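Local coordinates for REP-associated tyrosine transposase (Escherichia coli, PDB 4ER8), which binds hairpins of repetitive extragenic palindromes and cleaves and recombines the mosaic elements that contain them, as a single-stranded DNA endonuclease, at residues T65-D70 with S74-E79; Q83-H86 with N92-Q95. One frame throughout, in Å; residues are numbered along the deposited sequence.

Contact 1: T65-D70 with S74-E79; sequences TLPEGD and SSRWRE. With nucleotides of chain B.
Arg76 reaches from helix 73-87 to the loop 65-70, where Leu66 packs on its guanidinium and Asp70 comes toward it at the guanidinium edge. With its chain extended from CG to NE (chi2 174°, chi3 171°), the arginine runs past Leu66, whose CD2 lies 3.7 Å above one face, near the rim. Arg76 NH1 donates to Asp70 OD2 over 2.8 Å, on the syn side but out of the carboxylate plane, the two flat groups being turned 51° apart; the other half of this salt bridge is modelled too close for its geometry to be trusted. Arg46 O and Pro47 O accept from NE and NH2, so the buried charge is held by loop carbonyls as well as a carboxylate. The loop joins strand 59-65 to the helix, the second strand-to-helix step of an RRM-like fold, and reverses through a type II turn from Pro67 to Asp70. Here the packing gives way to solvent: Glu68 and Gly69 are exposed at the turn, with Glu68 OE1 accepting from Gly69 N. Another side of the helix faces DNA of chain B. Ser74 OG donates to OP1 of DC31 (2.6 Å), and Arg78 NE to O2 of DT29 (3.3 Å), while Arg78 CG rests against the DT29 sugar. Replacing Arg78 by alanine would probably leave DT29 O2 without this donor and open a gap beside its sugar.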
ATOM      1  N   THR A  65       0.012  10.616   3.339  1.00 39.59           N
ATOM      2  CA  THR A  65       0.364  12.023   3.419  1.00 41.73           C
ATOM      3  C   THR A  65       0.605  12.252   4.886  1.00 43.25           C
ATOM      4  O   THR A  65      -0.252  11.942   5.722  1.00 43.86           O
ATOM      5  CB  THR A  65      -0.788  12.927   2.972  1.00 41.79           C
ATOM      6  OG1 THR A  65      -0.991  12.769   1.563  1.00 42.00           O
ATOM      7  CG2 THR A  65      -0.484  14.406   3.299  1.00 41.26           C
ATOM      8  N   LEU A  66       1.770  12.781   5.205  1.00 44.55           N
ATOM      9  CA  LEU A  66       2.140  12.918   6.594  1.00 46.32           C
ATOM     10  C   LEU A  66       1.835  14.342   7.088  1.00 47.68           C
ATOM     11  O   LEU A  66       1.860  15.293   6.291  1.00 48.38           O
ATOM     12  CB  LEU A  66       3.625  12.553   6.814  1.00 45.65           C
ATOM     13  CG  LEU A  66       4.181  11.167   6.463  1.00 45.28           C
ATOM     14  CD1 LEU A  66       5.525  10.967   7.130  1.00 47.24           C
ATOM     15  CD2 LEU A  66       3.291  10.033   6.846  1.00 44.65           C
ATOM     16  N   PRO A  67       1.579  14.484   8.407  1.00 48.53           N
ATOM     17  CA  PRO A  67       1.313  15.727   9.099  1.00 49.00           C
ATOM     18  C   PRO A  67       2.305  16.811   8.727  1.00 49.81           C
ATOM     19  O   PRO A  67       3.377  16.523   8.199  1.00 50.14           O
ATOM     20  CB  PRO A  67       1.533  15.338  10.553  1.00 49.60           C
ATOM     21  CG  PRO A  67       1.097  13.903  10.608  1.00 48.90           C
ATOM     22  CD  PRO A  67       1.614  13.337   9.346  1.00 48.86           C
ATOM     23  N   GLU A  68       1.952  18.061   8.989  1.00 50.77           N
ATOM     24  CA  GLU A  68       2.857  19.156   8.675  1.00 51.20           C
ATOM     25  C   GLU A  68       4.079  18.950   9.552  1.00 49.83           C
ATOM     26  O   GLU A  68       3.948  18.451  10.656  1.00 49.51           O
ATOM     27  CB  GLU A  68       2.198  20.514   8.936  1.00 51.91           C
ATOM     28  CG  GLU A  68       2.901  21.665   8.216  1.00 57.35           C
ATOM     29  CD  GLU A  68       3.224  21.323   6.728  1.00 64.00           C
ATOM     30  OE1 GLU A  68       4.353  20.787   6.463  1.00 64.29           O
ATOM     31  OE2 GLU A  68       2.342  21.573   5.846  1.00 64.58           O
ATOM     32  N   GLY A  69       5.255  19.289   9.047  1.00 49.03           N
ATOM     33  CA  GLY A  69       6.505  19.135   9.810  1.00 48.81           C
ATOM     34  C   GLY A  69       7.038  17.717  10.014  1.00 48.78           C
ATOM     35  O   GLY A  69       8.072  17.544  10.632  1.00 48.92           O
ATOM     36  N   ASP A  70       6.346  16.712   9.481  1.00 48.49           N
ATOM     37  CA  ASP A  70       6.642  15.303   9.727  1.00 48.21           C
ATOM     38  C   ASP A  70       7.099  14.637   8.401  1.00 48.42           C
ATOM     39  O   ASP A  70       6.357  14.638   7.413  1.00 48.27           O
ATOM     40  CB  ASP A  70       5.387  14.617  10.282  1.00 47.73           C
ATOM     41  CG  ASP A  70       5.650  13.196  10.795  1.00 48.61           C
ATOM     42  OD1 ASP A  70       4.955  12.719  11.734  1.00 45.95           O
ATOM     43  OD2 ASP A  70       6.540  12.528  10.247  1.00 51.29           O
ATOM     44  N   SER A  74       9.472   6.176   7.688  1.00 35.32           N
ATOM     45  CA  SER A  74      10.316   5.036   8.032  1.00 36.27           C
ATOM     46  C   SER A  74       9.823   4.342   9.293  1.00 37.42           C
ATOM     47  O   SER A  74       9.426   3.146   9.274  1.00 37.06           O
ATOM     48  CB  SER A  74      11.779   5.453   8.170  1.00 36.27           C
ATOM     49  OG  SER A  74      12.380   5.676   6.905  1.00 32.21           O
ATOM     50  N   SER A  75       9.784   5.114  10.374  1.00 38.14           N
ATOM     51  CA  SER A  75       9.242   4.603  11.640  1.00 39.11           C
ATOM     52  C   SER A  75       7.901   3.965  11.426  1.00 39.65           C
ATOM     53  O   SER A  75       7.660   2.831  11.851  1.00 40.18           O
ATOM     54  CB  SER A  75       9.104   5.749  12.604  1.00 38.92           C
ATOM     55  OG  SER A  75      10.368   6.337  12.780  1.00 40.31           O
ATOM     56  N   ARG A  76       7.021   4.695  10.745  1.00 40.33           N
ATOM     57  CA  ARG A  76       5.677   4.229  10.588  1.00 41.47           C
ATOM     58  C   ARG A  76       5.661   2.844   9.959  1.00 42.17           C
ATOM     59  O   ARG A  76       4.944   1.985  10.431  1.00 42.63           O
ATOM     60  CB  ARG A  76       4.814   5.251   9.845  1.00 41.63           C
ATOM     61  CG  ARG A  76       4.643   6.588  10.623  1.00 44.14           C
ATOM     62  CD  ARG A  76       3.894   7.618   9.782  1.00 44.72           C
ATOM     63  NE  ARG A  76       3.485   8.841  10.470  1.00 46.63           N
ATOM     64  CZ  ARG A  76       4.253   9.916  10.693  1.00 51.53           C
ATOM     65  NH1 ARG A  76       5.532   9.934  10.341  1.00 54.01           N
ATOM     66  NH2 ARG A  76       3.740  11.003  11.283  1.00 51.40           N
ATOM     67  N   TRP A  77       6.488   2.603   8.934  1.00 42.79           N
ATOM     68  CA  TRP A  77       6.481   1.310   8.284  1.00 42.77           C
ATOM     69  C   TRP A  77       7.131   0.320   9.194  1.00 43.24           C
ATOM     70  O   TRP A  77       6.811  -0.876   9.164  1.00 43.34           O
ATOM     71  CB  TRP A  77       7.243   1.331   6.964  1.00 43.24           C
ATOM     72  CG  TRP A  77       6.396   1.634   5.780  1.00 42.67           C
ATOM     73  CD1 TRP A  77       6.613   2.602   4.874  1.00 42.72           C
ATOM     74  CD2 TRP A  77       5.192   0.967   5.378  1.00 43.69           C
ATOM     75  NE1 TRP A  77       5.618   2.605   3.931  1.00 43.33           N
ATOM     76  CE2 TRP A  77       4.734   1.603   4.213  1.00 43.62           C
ATOM     77  CE3 TRP A  77       4.450  -0.097   5.901  1.00 44.92           C
ATOM     78  CZ2 TRP A  77       3.576   1.210   3.540  1.00 45.19           C
ATOM     79  CZ3 TRP A  77       3.301  -0.504   5.224  1.00 45.42           C
ATOM     80  CH2 TRP A  77       2.873   0.157   4.057  1.00 46.51           C
ATOM     81  N   ARG A  78       8.074   0.788   9.994  1.00 43.57           N
ATOM     82  CA  ARG A  78       8.788  -0.172  10.815  1.00 44.39           C
ATOM     83  C   ARG A  78       7.844  -0.732  11.855  1.00 45.12           C
ATOM     84  O   ARG A  78       7.794  -1.954  12.072  1.00 44.80           O
ATOM     85  CB  ARG A  78      10.017   0.411  11.456  1.00 44.06           C
ATOM     86  CG  ARG A  78      10.794  -0.643  12.167  1.00 44.54           C
ATOM     87  CD  ARG A  78      11.386  -0.142  13.433  1.00 41.01           C
ATOM     88  NE  ARG A  78      12.552   0.744  13.291  1.00 39.22           N
ATOM     89  CZ  ARG A  78      12.616   1.964  13.813  1.00 40.09           C
ATOM     90  NH1 ARG A  78      11.566   2.477  14.499  1.00 41.48           N
ATOM     91  NH2 ARG A  78      13.725   2.668  13.662  1.00 39.15           N
ATOM     92  N   GLU A  79       7.044   0.146  12.446  1.00 45.72           N
ATOM     93  CA  GLU A  79       6.106  -0.337  13.416  1.00 47.21           C
ATOM     94  C   GLU A  79       5.058  -1.221  12.748  1.00 48.64           C
ATOM     95  O   GLU A  79       4.767  -2.318  13.238  1.00 50.57           O
ATOM     96  CB  GLU A  79       5.494   0.807  14.229  1.00 47.58           C
ATOM     97  CG  GLU A  79       6.483   1.599  15.160  1.00 47.59           C
ATOM     98  CD  GLU A  79       7.346   0.709  16.101  1.00 51.23           C
ATOM     99  OE1 GLU A  79       6.923  -0.444  16.454  1.00 50.93           O
ATOM    100  OE2 GLU A  79       8.445   1.182  16.497  1.00 51.42           O
TER
ATOM    101  P    DC B  30      11.615  -2.600   7.306  1.00 43.28           P
ATOM    102  OP1  DC B  30      10.552  -2.245   6.351  1.00 43.46           O
ATOM    103  OP2  DC B  30      12.618  -3.626   6.908  1.00 41.14           O
ATOM    104  O5'  DC B  30      12.451  -1.293   7.749  1.00 40.88           O
ATOM    105  C5'  DC B  30      11.776  -0.163   8.213  1.00 40.96           C
ATOM    106  C4'  DC B  30      12.731   0.960   8.603  1.00 40.39           C
ATOM    107  O4'  DC B  30      13.523   0.519   9.709  1.00 41.48           O
ATOM    108  C3'  DC B  30      13.750   1.391   7.581  1.00 37.34           C
ATOM    109  O3'  DC B  30      13.186   2.451   6.880  1.00 37.69           O
ATOM    110  C2'  DC B  30      14.913   1.887   8.415  1.00 37.70           C
ATOM    111  C1'  DC B  30      14.834   1.045   9.668  1.00 40.36           C
ATOM    112  N1   DC B  30      15.759  -0.149   9.771  1.00 41.99           N
ATOM    113  C2   DC B  30      17.016  -0.029  10.321  1.00 42.93           C
ATOM    114  O2   DC B  30      17.368   1.088  10.669  1.00 43.02           O
ATOM    115  N3   DC B  30      17.834  -1.126  10.436  1.00 46.47           N
ATOM    116  C4   DC B  30      17.406  -2.322  10.011  1.00 45.79           C
ATOM    117  N4   DC B  30      18.203  -3.370  10.139  1.00 44.28           N
ATOM    118  C5   DC B  30      16.111  -2.488   9.449  1.00 46.49           C
ATOM    119  C6   DC B  30      15.334  -1.387   9.365  1.00 45.78           C
ATOM    120  P    DT B  29       9.803  -7.709  11.297  1.00 51.12           P
ATOM    121  OP1  DT B  29       8.368  -7.421  11.017  1.00 49.76           O
ATOM    122  OP2  DT B  29      10.492  -8.872  10.692  1.00 48.75           O
ATOM    123  O5'  DT B  29      10.695  -6.375  11.139  1.00 47.01           O
ATOM    124  C5'  DT B  29      10.020  -5.135  11.408  1.00 46.27           C
ATOM    125  C4'  DT B  29      10.809  -3.935  10.917  1.00 44.58           C
ATOM    126  O4'  DT B  29      11.909  -3.785  11.802  1.00 46.00           O
ATOM    127  C3'  DT B  29      11.421  -4.054   9.521  1.00 44.77           C
ATOM    128  O3'  DT B  29      10.928  -2.985   8.691  1.00 42.34           O
ATOM    129  C2'  DT B  29      12.928  -4.056   9.754  1.00 44.74           C
ATOM    130  C1'  DT B  29      13.040  -3.365  11.098  1.00 46.82           C
ATOM    131  N1   DT B  29      14.210  -3.828  11.894  1.00 46.57           N
ATOM    132  C2   DT B  29      14.917  -2.896  12.607  1.00 47.76           C
ATOM    133  O2   DT B  29      14.624  -1.730  12.609  1.00 51.39           O
ATOM    134  N3   DT B  29      15.982  -3.369  13.320  1.00 48.34           N
ATOM    135  C4   DT B  29      16.375  -4.693  13.352  1.00 46.98           C
ATOM    136  O4   DT B  29      17.326  -5.081  13.983  1.00 49.35           O
ATOM    137  C5   DT B  29      15.608  -5.612  12.590  1.00 46.43           C
ATOM    138  C7   DT B  29      16.032  -7.038  12.597  1.00 46.90           C
ATOM    139  C6   DT B  29      14.555  -5.159  11.898  1.00 45.16           C
ATOM    140  P    DC B  31      13.852   2.935   5.521  1.00 37.01           P
ATOM    141  OP1  DC B  31      13.067   4.069   5.046  1.00 39.53           O
ATOM    142  OP2  DC B  31      14.068   1.749   4.712  1.00 33.18           O
ATOM    143  O5'  DC B  31      15.268   3.517   5.957  1.00 36.35           O
ATOM    144  C5'  DC B  31      15.440   4.748   6.705  1.00 34.56           C
ATOM    145  C4'  DC B  31      16.923   5.122   6.755  1.00 32.32           C
ATOM    146  O4'  DC B  31      17.573   4.055   7.498  1.00 31.76           O
ATOM    147  C3'  DC B  31      17.646   5.196   5.390  1.00 32.73           C
ATOM    148  O3'  DC B  31      18.098   6.476   5.332  1.00 36.41           O
ATOM    149  C2'  DC B  31      18.840   4.268   5.498  1.00 32.18           C
ATOM    150  C1'  DC B  31      18.844   3.833   6.956  1.00 34.09           C
ATOM    151  N1   DC B  31      18.988   2.389   7.064  1.00 39.76           N
ATOM    152  C2   DC B  31      20.121   1.860   7.659  1.00 38.39           C
ATOM    153  O2   DC B  31      20.944   2.693   8.069  1.00 38.22           O
ATOM    154  N3   DC B  31      20.228   0.501   7.741  1.00 37.47           N
ATOM    155  C4   DC B  31      19.276  -0.329   7.265  1.00 39.31           C
ATOM    156  N4   DC B  31      19.378  -1.695   7.355  1.00 37.59           N
ATOM    157  C5   DC B  31      18.128   0.223   6.639  1.00 40.89           C
ATOM    158  C6   DC B  31      18.021   1.556   6.564  1.00 42.54           C
TER

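Contact 2: Q83-H86 with N92-Q95. With nucleotides of chain B.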
ATOM      1  N   GLN A  83       4.168  -4.825  14.264  1.00 58.88           N
ATOM      2  CA  GLN A  83       2.901  -5.285  14.865  1.00 60.99           C
ATOM      3  C   GLN A  83       2.397  -6.513  14.165  1.00 61.41           C
ATOM      4  O   GLN A  83       2.121  -7.510  14.787  1.00 62.80           O
ATOM      5  CB  GLN A  83       1.782  -4.251  14.803  1.00 61.29           C
ATOM      6  CG  GLN A  83       2.070  -2.927  15.457  1.00 64.82           C
ATOM      7  CD  GLN A  83       2.168  -2.984  16.973  1.00 67.68           C
ATOM      8  OE1 GLN A  83       3.101  -2.412  17.542  1.00 69.84           O
ATOM      9  NE2 GLN A  83       1.197  -3.638  17.635  1.00 67.04           N
ATOM     10  N   PHE A  84       2.276  -6.454  12.856  1.00 62.37           N
ATOM     11  CA  PHE A  84       1.710  -7.582  12.154  1.00 62.89           C
ATOM     12  C   PHE A  84       2.579  -8.835  12.261  1.00 64.14           C
ATOM     13  O   PHE A  84       2.046  -9.953  12.343  1.00 64.54           O
ATOM     14  CB  PHE A  84       1.393  -7.223  10.702  1.00 62.23           C
ATOM     15  CG  PHE A  84       0.806  -8.351   9.921  1.00 60.12           C
ATOM     16  CD1 PHE A  84      -0.557  -8.624   9.989  1.00 59.46           C
ATOM     17  CD2 PHE A  84       1.616  -9.157   9.124  1.00 58.24           C
ATOM     18  CE1 PHE A  84      -1.125  -9.681   9.255  1.00 57.31           C
ATOM     19  CE2 PHE A  84       1.076 -10.209   8.405  1.00 57.61           C
ATOM     20  CZ  PHE A  84      -0.308 -10.472   8.470  1.00 58.56           C
ATOM     21  N   THR A  85       3.902  -8.668  12.259  1.00 65.65           N
ATOM     22  CA  THR A  85       4.793  -9.815  12.462  1.00 67.31           C
ATOM     23  C   THR A  85       4.528 -10.445  13.844  1.00 69.00           C
ATOM     24  O   THR A  85       4.392 -11.674  13.966  1.00 69.00           O
ATOM     25  CB  THR A  85       6.250  -9.422  12.264  1.00 67.00           C
ATOM     26  OG1 THR A  85       6.484  -9.257  10.859  1.00 66.71           O
ATOM     27  CG2 THR A  85       7.189 -10.495  12.790  1.00 66.78           C
ATOM     28  N   HIS A  86       4.397  -9.579  14.856  1.00 70.77           N
ATOM     29  CA  HIS A  86       4.082  -9.963  16.234  1.00 72.76           C
ATOM     30  C   HIS A  86       2.766 -10.718  16.298  1.00 72.75           C
ATOM     31  O   HIS A  86       2.729 -11.882  16.721  1.00 72.96           O
ATOM     32  CB  HIS A  86       4.006  -8.711  17.125  1.00 73.70           C
ATOM     33  CG  HIS A  86       3.884  -9.006  18.589  1.00 78.01           C
ATOM     34  ND1 HIS A  86       4.660  -9.955  19.228  1.00 80.98           N
ATOM     35  CD2 HIS A  86       3.094  -8.456  19.548  1.00 81.02           C
ATOM     36  CE1 HIS A  86       4.341  -9.987  20.512  1.00 82.36           C
ATOM     37  NE2 HIS A  86       3.396  -9.087  20.733  1.00 82.18           N
ATOM     38  N   ASN A  92      10.214 -13.469   9.884  1.00 61.93           N
ATOM     39  CA  ASN A  92      10.858 -13.175   8.600  1.00 59.93           C
ATOM     40  C   ASN A  92       9.927 -13.280   7.374  1.00 57.81           C
ATOM     41  O   ASN A  92      10.287 -13.833   6.336  1.00 57.11           O
ATOM     42  CB  ASN A  92      12.079 -14.086   8.411  1.00 60.40           C
ATOM     43  CG  ASN A  92      12.813 -13.808   7.111  1.00 62.76           C
ATOM     44  OD1 ASN A  92      12.904 -12.649   6.671  1.00 64.18           O
ATOM     45  ND2 ASN A  92      13.329 -14.870   6.469  1.00 63.88           N
ATOM     46  N   ILE A  93       8.728 -12.736   7.491  1.00 55.61           N
ATOM     47  CA  ILE A  93       7.779 -12.799   6.381  1.00 53.46           C
ATOM     48  C   ILE A  93       7.952 -11.702   5.321  1.00 51.82           C
ATOM     49  O   ILE A  93       7.630 -11.927   4.165  1.00 51.93           O
ATOM     50  CB  ILE A  93       6.333 -12.759   6.897  1.00 53.88           C
ATOM     51  CG1 ILE A  93       6.060 -11.429   7.641  1.00 52.83           C
ATOM     52  CG2 ILE A  93       6.067 -14.008   7.750  1.00 53.11           C
ATOM     53  CD1 ILE A  93       4.695 -11.333   8.334  1.00 51.80           C
ATOM     54  N   TRP A  94       8.447 -10.532   5.731  1.00 49.30           N
ATOM     55  CA  TRP A  94       8.519  -9.338   4.880  1.00 46.77           C
ATOM     56  C   TRP A  94       9.670  -9.310   3.900  1.00 44.38           C
ATOM     57  O   TRP A  94      10.782  -9.618   4.275  1.00 43.85           O
ATOM     58  CB  TRP A  94       8.666  -8.106   5.781  1.00 47.03           C
ATOM     59  CG  TRP A  94       7.437  -7.901   6.635  1.00 50.13           C
ATOM     60  CD1 TRP A  94       7.345  -8.007   8.004  1.00 51.58           C
ATOM     61  CD2 TRP A  94       6.111  -7.607   6.165  1.00 50.47           C
ATOM     62  NE1 TRP A  94       6.037  -7.790   8.407  1.00 52.58           N
ATOM     63  CE2 TRP A  94       5.268  -7.534   7.301  1.00 51.82           C
ATOM     64  CE3 TRP A  94       5.560  -7.388   4.896  1.00 51.63           C
ATOM     65  CZ2 TRP A  94       3.904  -7.246   7.205  1.00 53.36           C
ATOM     66  CZ3 TRP A  94       4.199  -7.097   4.793  1.00 53.42           C
ATOM     67  CH2 TRP A  94       3.386  -7.035   5.944  1.00 54.46           C
ATOM     68  N   GLN A  95       9.443  -8.883   2.663  1.00 41.93           N
ATOM     69  CA  GLN A  95      10.590  -8.360   1.915  1.00 40.04           C
ATOM     70  C   GLN A  95      11.174  -7.163   2.703  1.00 39.37           C
ATOM     71  O   GLN A  95      10.456  -6.259   3.114  1.00 40.00           O
ATOM     72  CB  GLN A  95      10.280  -7.998   0.455  1.00 39.19           C
ATOM     73  CG  GLN A  95      11.268  -6.991  -0.137  1.00 37.07           C
ATOM     74  CD  GLN A  95      11.268  -6.935  -1.634  1.00 36.54           C
ATOM     75  OE1 GLN A  95      10.264  -7.202  -2.279  1.00 42.74           O
ATOM     76  NE2 GLN A  95      12.394  -6.579  -2.211  1.00 37.02           N
TER
ATOM     77  P    DA B   3      18.216   0.807  -6.369  1.00 39.60           P
ATOM     78  OP1  DA B   3      18.778   0.595  -5.034  1.00 39.72           O
ATOM     79  OP2  DA B   3      19.227   0.939  -7.423  1.00 44.55           O
ATOM     80  O5'  DA B   3      17.103  -0.208  -6.899  1.00 38.22           O
ATOM     81  C5'  DA B   3      15.944  -0.513  -6.155  1.00 39.10           C
ATOM     82  C4'  DA B   3      16.314  -1.475  -5.016  1.00 38.96           C
ATOM     83  O4'  DA B   3      15.152  -1.745  -4.202  1.00 36.53           O
ATOM     84  C3'  DA B   3      16.872  -2.824  -5.392  1.00 36.67           C
ATOM     85  O3'  DA B   3      17.668  -3.214  -4.345  1.00 40.56           O
ATOM     86  C2'  DA B   3      15.611  -3.678  -5.438  1.00 38.64           C
ATOM     87  C1'  DA B   3      14.838  -3.110  -4.241  1.00 38.27           C
ATOM     88  N9   DA B   3      13.372  -3.103  -4.252  1.00 36.36           N
ATOM     89  C8   DA B   3      12.522  -2.925  -5.309  1.00 35.71           C
ATOM     90  N7   DA B   3      11.256  -2.943  -4.967  1.00 35.07           N
ATOM     91  C5   DA B   3      11.275  -3.158  -3.596  1.00 34.48           C
ATOM     92  C6   DA B   3      10.250  -3.287  -2.627  1.00 35.70           C
ATOM     93  N6   DA B   3       8.909  -3.215  -2.872  1.00 35.87           N
ATOM     94  N1   DA B   3      10.660  -3.457  -1.356  1.00 34.92           N
ATOM     95  C2   DA B   3      11.957  -3.518  -1.099  1.00 34.50           C
ATOM     96  N3   DA B   3      12.990  -3.436  -1.924  1.00 34.34           N
ATOM     97  C4   DA B   3      12.571  -3.240  -3.157  1.00 33.83           C
ATOM     98  P    DG B   4      18.670  -4.508  -4.436  1.00 43.95           P
ATOM     99  OP1  DG B   4      19.726  -4.247  -3.436  1.00 44.04           O
ATOM    100  OP2  DG B   4      18.954  -4.799  -5.857  1.00 41.59           O
ATOM    101  O5'  DG B   4      17.866  -5.743  -3.835  1.00 42.06           O
ATOM    102  C5'  DG B   4      17.318  -5.720  -2.544  1.00 42.89           C
ATOM    103  C4'  DG B   4      16.248  -6.794  -2.479  1.00 43.96           C
ATOM    104  O4'  DG B   4      15.257  -6.440  -3.480  1.00 45.06           O
ATOM    105  C3'  DG B   4      16.682  -8.222  -2.828  1.00 43.89           C
ATOM    106  O3'  DG B   4      15.848  -9.101  -2.129  1.00 46.20           O
ATOM    107  C2'  DG B   4      16.363  -8.329  -4.319  1.00 41.98           C
ATOM    108  C1'  DG B   4      15.042  -7.573  -4.349  1.00 42.60           C
ATOM    109  N9   DG B   4      14.609  -7.049  -5.660  1.00 39.55           N
ATOM    110  C8   DG B   4      15.370  -6.848  -6.784  1.00 38.15           C
ATOM    111  N7   DG B   4      14.726  -6.344  -7.797  1.00 36.38           N
ATOM    112  C5   DG B   4      13.435  -6.191  -7.310  1.00 37.89           C
ATOM    113  C6   DG B   4      12.258  -5.667  -7.946  1.00 39.52           C
ATOM    114  O6   DG B   4      12.163  -5.237  -9.122  1.00 40.71           O
ATOM    115  N1   DG B   4      11.124  -5.652  -7.111  1.00 32.55           N
ATOM    116  C2   DG B   4      11.150  -6.066  -5.820  1.00 32.77           C
ATOM    117  N2   DG B   4       9.979  -6.016  -5.179  1.00 31.05           N
ATOM    118  N3   DG B   4      12.236  -6.560  -5.207  1.00 36.68           N
ATOM    119  C4   DG B   4      13.349  -6.598  -6.003  1.00 37.05           C
ATOM    120  P    DG B  14       3.589  -3.490  21.270  1.00 69.33           P
ATOM    121  OP1  DG B  14       2.656  -4.319  20.449  1.00 69.87           O
ATOM    122  OP2  DG B  14       3.132  -2.236  21.945  1.00 66.18           O
ATOM    123  O5'  DG B  14       4.213  -4.499  22.353  1.00 67.09           O
ATOM    124  C5'  DG B  14       4.694  -5.838  22.096  1.00 67.69           C
ATOM    125  C4'  DG B  14       5.135  -6.512  23.415  1.00 67.92           C
ATOM    126  O4'  DG B  14       6.342  -5.917  23.991  1.00 65.70           O
ATOM    127  C3'  DG B  14       4.142  -6.478  24.597  1.00 69.32           C
ATOM    128  O3'  DG B  14       4.393  -7.598  25.449  1.00 76.00           O
ATOM    129  C2'  DG B  14       4.486  -5.192  25.358  1.00 63.68           C
ATOM    130  C1'  DG B  14       6.008  -5.261  25.224  1.00 60.09           C
ATOM    131  N9   DG B  14       6.682  -3.976  25.425  1.00 53.46           N
ATOM    132  C8   DG B  14       6.162  -2.691  25.370  1.00 51.12           C
ATOM    133  N7   DG B  14       7.056  -1.764  25.660  1.00 49.25           N
ATOM    134  C5   DG B  14       8.226  -2.506  25.934  1.00 49.62           C
ATOM    135  C6   DG B  14       9.535  -2.085  26.299  1.00 51.42           C
ATOM    136  O6   DG B  14       9.916  -0.910  26.474  1.00 53.30           O
ATOM    137  N1   DG B  14      10.446  -3.138  26.481  1.00 51.44           N
ATOM    138  C2   DG B  14      10.093  -4.472  26.327  1.00 53.89           C
ATOM    139  N2   DG B  14      11.053  -5.403  26.541  1.00 52.49           N
ATOM    140  N3   DG B  14       8.863  -4.881  25.978  1.00 52.24           N
ATOM    141  C4   DG B  14       8.000  -3.851  25.792  1.00 50.05           C
TER
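The indole of Trp94 and the ring of Phe84 meet obliquely, their planes at 60° and their six-membered centroids 5.9 Å apart, with Trp94 CZ2 3.5 Å from Phe84 CD2. Over one face of the indole lies CG1 of the preceding Ile93, while Thr85 OG1 sits at the pyrrole edge, near the ring plane. Ile93 also touches Phe84: its CD1 comes to the ring edge, 3.8 Å from CE2. With chi1 near 180°, the Phe84 ring swings away from its own backbone N and reaches this group, where Leu27 and Leu28 of helix 27-30 add further apolar contacts. The polar atoms at the indole edge share an anchor, since Trp94 NE1 and Thr85 OG1 are both hydrogen-bonded to Lys81 O, and OG1 also bonds a DNA phosphate. The contact thus folds the segment leading to strand 99-102 back on the end of helix 73-87. At its two ends lies DNA of chain B. Gln83 NE2 donates to OP1 of DG14, and the amide of Gln95 pairs with the minor-groove edge of DG4, NE2 giving to N3 (3.0 Å) and OE1 taking from N2 (3.1 Å), as it packs against the DA3 base. Adenine lacks the guanine N2 donor, so this pair of nearly straight hydrogen bonds would be suited to reading base identity, whereas Gln83 and Thr85 bond to backbone phosphates, which carry none.

Contacts 1 and 2 follow one another along helix 73-87, with centres 19 Å apart: the first ties its beginning to the loop after strand 59-65, the second ties its end to the segment before strand 99-102. They do not touch each other beyond adjoining in sequence, but both present side chains to chain B, at DT29 to DC31 in contact 1 and at DA3, DG4 and DG14 in contact 2. Neither supplies a ligand of the nickel ion, which is bound by His59, His61, Asn119, His123 and Glu161; in contact 2 the side chain of Trp94 is about 12 Å from the bound nickel ion. Strand 59-65, which carries both His59 and His61, runs directly into the loop of contact 1.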